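Local coordinates for Ets DNA-binding protein pokkuri (Drosophila melanogaster, PDB 1SV0), which represses transcription as an Ets-family DNA-binding factor that holds back photoreceptor development, here through its SAM domain bound to the antagonist Mae, at the interface of chains A and B. Residues are numbered along the deposited sequence; one frame, centred on the assembly and turned at random. Chains: chain A, Ets DNA-binding protein pokkuri; chain B, modulator of the activity of Ets CG15085-PA.

Contact 1 and contact 2 are neighbouring parts of one SAM–SAM interface, the centres of their C-alpha atoms about 9 Å apart. A:Phe29, just after helix 15-28, belongs to both: its ring serves contact 1, and its backbone carbonyl faces chain B in contact 2. From there contact 1 runs to A:Val64 and A:Val68 on the C-terminal helix 62-77, against helix 46-51 of chain B. Contact 2 follows residues 30-32 to the start of helix 16-30 of chain B. A greasy patch and a polar rim thus join Yan to Mae head to tail.

Contact 1: the interface of chains A and B. Residues chain A 29, 64, 68; chain B 47-48, 51.
B:Leu51 points its CD2 methyl into the angle between the ring of A:Phe29 and the side chain of A:Val68. The two aliphatic side chains meet obliquely through single methyls, CD2 of B:Leu51 lying 3.5 Å from CG2 of A:Val68. Against A:Phe29 the leucine runs at about a right angle, and the same CD2 reaches the outer rim of the ring, 3.7 Å from CZ, with CE2 almost as near. In A:Phe29, CG is anti to the carbonyl carbon (chi1 -62°), a turn that carries the ring from the loop behind helix 15-28 towards helix 46-51 of the partner. Its CD2 side rests on the backbone of that helix, where the ring CD2 is 3.8 Å from CA of B:Ala48. The small B:Ala48 methyl is displaced to the same side of the ring plane as the leucine methyl, 4.0 Å from CB of A:Phe29. B:Lys47 adds the foot of its side chain at this rim, its CB 4.1 Å from the ring CD2, while the rest of the chain extends away towards NZ. Within chain A, CG1 of A:Val64 stands over the ring face, and it also flanks B:Leu51, 4.3 Å from CD2 of that residue. The leucine methyl is therefore bordered by one aromatic rim and two valines, contacts of shape and apolar surface. This is the hydrophobic core of the docking: the end-helix surface of the Yan SAM domain, built round the start of helix 62-77, receives the mid-loop surface of Mae. Mae occupying this surface would keep another Yan domain from adding there, in keeping with derepression by depolymerization.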
ATOM      1  N   PHE A  29      -3.944  -1.551   5.561  1.00 27.83           N
ATOM      2  CA  PHE A  29      -3.341  -0.544   4.706  1.00 28.50           C
ATOM      3  C   PHE A  29      -4.209   0.702   4.535  1.00 27.42           C
ATOM      4  O   PHE A  29      -3.833   1.616   3.821  1.00 28.60           O
ATOM      5  CB  PHE A  29      -3.015  -1.176   3.351  1.00 26.37           C
ATOM      6  CG  PHE A  29      -2.017  -2.291   3.441  1.00 30.45           C
ATOM      7  CD1 PHE A  29      -2.263  -3.517   2.839  1.00 32.05           C
ATOM      8  CD2 PHE A  29      -0.828  -2.119   4.148  1.00 32.05           C
ATOM      9  CE1 PHE A  29      -1.347  -4.552   2.935  1.00 34.85           C
ATOM     10  CE2 PHE A  29       0.096  -3.151   4.250  1.00 34.09           C
ATOM     11  CZ  PHE A  29      -0.163  -4.372   3.645  1.00 33.96           C
ATOM     12  N   VAL A  64       0.204  -2.899  -4.691  1.00 30.31           N
ATOM     13  CA  VAL A  64       0.638  -3.190  -3.329  1.00 29.99           C
ATOM     14  C   VAL A  64       0.071  -4.552  -2.910  1.00 28.18           C
ATOM     15  O   VAL A  64       0.805  -5.423  -2.446  1.00 27.77           O
ATOM     16  CB  VAL A  64       0.134  -2.127  -2.326  1.00 30.09           C
ATOM     17  CG1 VAL A  64       0.439  -2.575  -0.894  1.00 30.22           C
ATOM     18  CG2 VAL A  64       0.794  -0.788  -2.616  1.00 33.76           C
ATOM     19  N   VAL A  68       2.114  -7.926  -1.879  1.00 33.34           N
ATOM     20  CA  VAL A  68       1.978  -8.549  -0.570  1.00 33.28           C
ATOM     21  C   VAL A  68       1.657 -10.028  -0.752  1.00 32.88           C
ATOM     22  O   VAL A  68       2.259 -10.891  -0.107  1.00 30.11           O
ATOM     23  CB  VAL A  68       0.855  -7.905   0.257  1.00 32.93           C
ATOM     24  CG1 VAL A  68       0.584  -8.746   1.495  1.00 32.66           C
ATOM     25  CG2 VAL A  68       1.261  -6.498   0.664  1.00 32.68           C
TER
ATOM     26  N   LYS B  47       1.980   2.102   6.391  1.00 29.26           N
ATOM     27  CA  LYS B  47       2.387   0.696   6.316  1.00 30.53           C
ATOM     28  C   LYS B  47       2.512   0.270   4.861  1.00 30.36           C
ATOM     29  O   LYS B  47       3.455  -0.431   4.487  1.00 29.61           O
ATOM     30  CB  LYS B  47       1.368  -0.208   7.010  1.00 31.78           C
ATOM     31  CG  LYS B  47       1.433  -0.209   8.532  1.00 36.39           C
ATOM     32  CD  LYS B  47       0.767  -1.474   9.070  1.00 40.95           C
ATOM     33  CE  LYS B  47       1.117  -1.731  10.529  1.00 43.64           C
ATOM     34  NZ  LYS B  47       0.543  -3.027  11.007  1.00 47.30           N
ATOM     35  N   ALA B  48       1.550   0.700   4.048  1.00 27.78           N
ATOM     36  CA  ALA B  48       1.542   0.380   2.626  1.00 28.60           C
ATOM     37  C   ALA B  48       2.713   1.047   1.916  1.00 29.12           C
ATOM     38  O   ALA B  48       3.353   0.437   1.054  1.00 27.54           O
ATOM     39  CB  ALA B  48       0.212   0.829   1.983  1.00 26.56           C
ATOM     40  N   LEU B  51       6.050  -0.653   1.851  1.00 38.68           N
ATOM     41  CA  LEU B  51       6.150  -1.738   0.886  1.00 40.07           C
ATOM     42  C   LEU B  51       6.388  -1.241  -0.540  1.00 40.55           C
ATOM     43  O   LEU B  51       6.771  -2.020  -1.405  1.00 41.99           O
ATOM     44  CB  LEU B  51       4.868  -2.590   0.927  1.00 39.00           C
ATOM     45  CG  LEU B  51       4.652  -3.572   2.090  1.00 40.75           C
ATOM     46  CD1 LEU B  51       5.115  -2.976   3.401  1.00 38.68           C
ATOM     47  CD2 LEU B  51       3.182  -3.951   2.164  1.00 38.34           C
TER

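Contact 2: the interface of chains A and B. Residues chain A 29-32; chain B 16, 43-44.
The guanidinium of B:Arg16 is turned nearly parallel to the carboxylate of A:Asp30, their planes 17° apart, with the carboxylate set above one face of the guanidinium. OD1 of A:Asp30 stays 4.5 Å from NE of B:Arg16, so the opposite charges may attract without touching. The backbone carbonyl O of A:Asp30 lies on that same side, 3.3 Å from NH1. At the guanidinium edge, in its plane, sits the backbone N of A:Pro32; the arginine N-H points elsewhere, and the pair is a packing contact. The chain of B:Arg16 bends at chi3 (72°) to lay its end along residues 30-32 of chain A.

The bond that fixes the aspartate is made by the other oxygen: backbone N of B:Arg16 donates to OD2 of A:Asp30 at 2.9 Å, fairly straight but arriving 39° above the carboxylate plane. Since B:Arg16 opens helix 16-30, the carboxylate caps that helix from the opposite chain, and the helix end would probably favour its negative charge. An alanine in place of A:Asp30 would probably leave the first N-H of this helix without its acceptor and the arginine without a nearby counter-charge. Alongside, A:Pro32 crosses B:Pro43 obliquely, its CD 3.8 Å from the partner's CB. A:Leu31 directs CD2 at B:Met44, 3.9 Å from CB, and the carbonyl O of A:Phe29 is 3.4 Å from CA of the same methionine.

Beside the hydrophobic core, this polar and proline-lined rim ties the loop after helix 15-28 of Yan to Mae, and it likely helps set how the two SAM domains are oriented.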
ATOM      1  N   PHE A  29      -3.944  -1.551   5.561  1.00 27.83           N
ATOM      2  CA  PHE A  29      -3.341  -0.544   4.706  1.00 28.50           C
ATOM      3  C   PHE A  29      -4.209   0.702   4.535  1.00 27.42           C
ATOM      4  O   PHE A  29      -3.833   1.616   3.821  1.00 28.60           O
ATOM      5  CB  PHE A  29      -3.015  -1.176   3.351  1.00 26.37           C
ATOM      6  CG  PHE A  29      -2.017  -2.291   3.441  1.00 30.45           C
ATOM      7  CD1 PHE A  29      -2.263  -3.517   2.839  1.00 32.05           C
ATOM      8  CD2 PHE A  29      -0.828  -2.119   4.148  1.00 32.05           C
ATOM      9  CE1 PHE A  29      -1.347  -4.552   2.935  1.00 34.85           C
ATOM     10  CE2 PHE A  29       0.096  -3.151   4.250  1.00 34.09           C
ATOM     11  CZ  PHE A  29      -0.163  -4.372   3.645  1.00 33.96           C
ATOM     12  N   ASP A  30      -5.363   0.730   5.199  1.00 29.28           N
ATOM     13  CA  ASP A  30      -6.276   1.875   5.129  1.00 29.43           C
ATOM     14  C   ASP A  30      -6.663   2.148   3.672  1.00 31.22           C
ATOM     15  O   ASP A  30      -6.586   3.284   3.193  1.00 29.83           O
ATOM     16  CB  ASP A  30      -5.609   3.122   5.736  1.00 29.97           C
ATOM     17  CG  ASP A  30      -6.620   4.172   6.207  1.00 33.42           C
ATOM     18  OD1 ASP A  30      -7.823   4.032   5.909  1.00 34.00           O
ATOM     19  OD2 ASP A  30      -6.205   5.147   6.880  1.00 30.75           O
ATOM     20  N   LEU A  31      -7.076   1.095   2.974  1.00 31.12           N
ATOM     21  CA  LEU A  31      -7.483   1.207   1.575  1.00 33.91           C
ATOM     22  C   LEU A  31      -8.946   1.626   1.449  1.00 36.46           C
ATOM     23  O   LEU A  31      -9.730   1.467   2.380  1.00 34.27           O
ATOM     24  CB  LEU A  31      -7.294  -0.134   0.873  1.00 31.78           C
ATOM     25  CG  LEU A  31      -5.907  -0.771   0.982  1.00 34.87           C
ATOM     26  CD1 LEU A  31      -5.927  -2.095   0.237  1.00 34.44           C
ATOM     27  CD2 LEU A  31      -4.840   0.162   0.413  1.00 28.52           C
ATOM     28  N   PRO A  32      -9.336   2.171   0.288  1.00 39.68           N
ATOM     29  CA  PRO A  32     -10.739   2.571   0.154  1.00 42.12           C
ATOM     30  C   PRO A  32     -11.595   1.314  -0.007  1.00 41.79           C
ATOM     31  O   PRO A  32     -11.072   0.235  -0.281  1.00 41.38           O
ATOM     32  CB  PRO A  32     -10.723   3.447  -1.095  1.00 43.15           C
ATOM     33  CG  PRO A  32      -9.685   2.770  -1.945  1.00 44.71           C
ATOM     34  CD  PRO A  32      -8.580   2.452  -0.947  1.00 41.66           C
TER
ATOM     35  N   ARG B  16      -4.069   6.970   6.207  1.00 26.22           N
ATOM     36  CA  ARG B  16      -4.145   7.447   4.831  1.00 26.13           C
ATOM     37  C   ARG B  16      -4.186   8.969   4.877  1.00 25.29           C
ATOM     38  O   ARG B  16      -3.557   9.643   4.054  1.00 25.43           O
ATOM     39  CB  ARG B  16      -5.397   6.902   4.136  1.00 28.81           C
ATOM     40  CG  ARG B  16      -5.531   7.339   2.685  1.00 32.60           C
ATOM     41  CD  ARG B  16      -6.596   6.521   1.982  1.00 36.07           C
ATOM     42  NE  ARG B  16      -7.933   6.880   2.419  1.00 40.26           N
ATOM     43  CZ  ARG B  16      -9.009   6.136   2.201  1.00 43.41           C
ATOM     44  NH1 ARG B  16      -8.901   4.982   1.551  1.00 45.65           N
ATOM     45  NH2 ARG B  16     -10.191   6.550   2.632  1.00 43.80           N
ATOM     46  N   PRO B  43      -4.155   5.981  -2.234  1.00 28.08           N
ATOM     47  CA  PRO B  43      -5.230   5.733  -1.274  1.00 28.69           C
ATOM     48  C   PRO B  43      -4.788   4.638  -0.288  1.00 29.61           C
ATOM     49  O   PRO B  43      -5.361   3.548  -0.274  1.00 28.88           O
ATOM     50  CB  PRO B  43      -6.378   5.272  -2.171  1.00 29.74           C
ATOM     51  CG  PRO B  43      -5.657   4.462  -3.205  1.00 28.03           C
ATOM     52  CD  PRO B  43      -4.442   5.331  -3.528  1.00 27.89           C
ATOM     53  N   MET B  44      -3.777   4.932   0.529  1.00 26.85           N
ATOM     54  CA  MET B  44      -3.240   3.955   1.478  1.00 27.62           C
ATOM     55  C   MET B  44      -2.527   4.648   2.642  1.00 26.83           C
ATOM     56  O   MET B  44      -2.301   5.858   2.594  1.00 25.78           O
ATOM     57  CB  MET B  44      -2.248   3.051   0.747  1.00 28.86           C
ATOM     58  CG  MET B  44      -1.110   3.846   0.103  1.00 33.76           C
ATOM     59  SD  MET B  44       0.010   2.888  -0.950  1.00 39.68           S
ATOM     60  CE  MET B  44      -0.928   2.869  -2.478  1.00 35.43           C
TER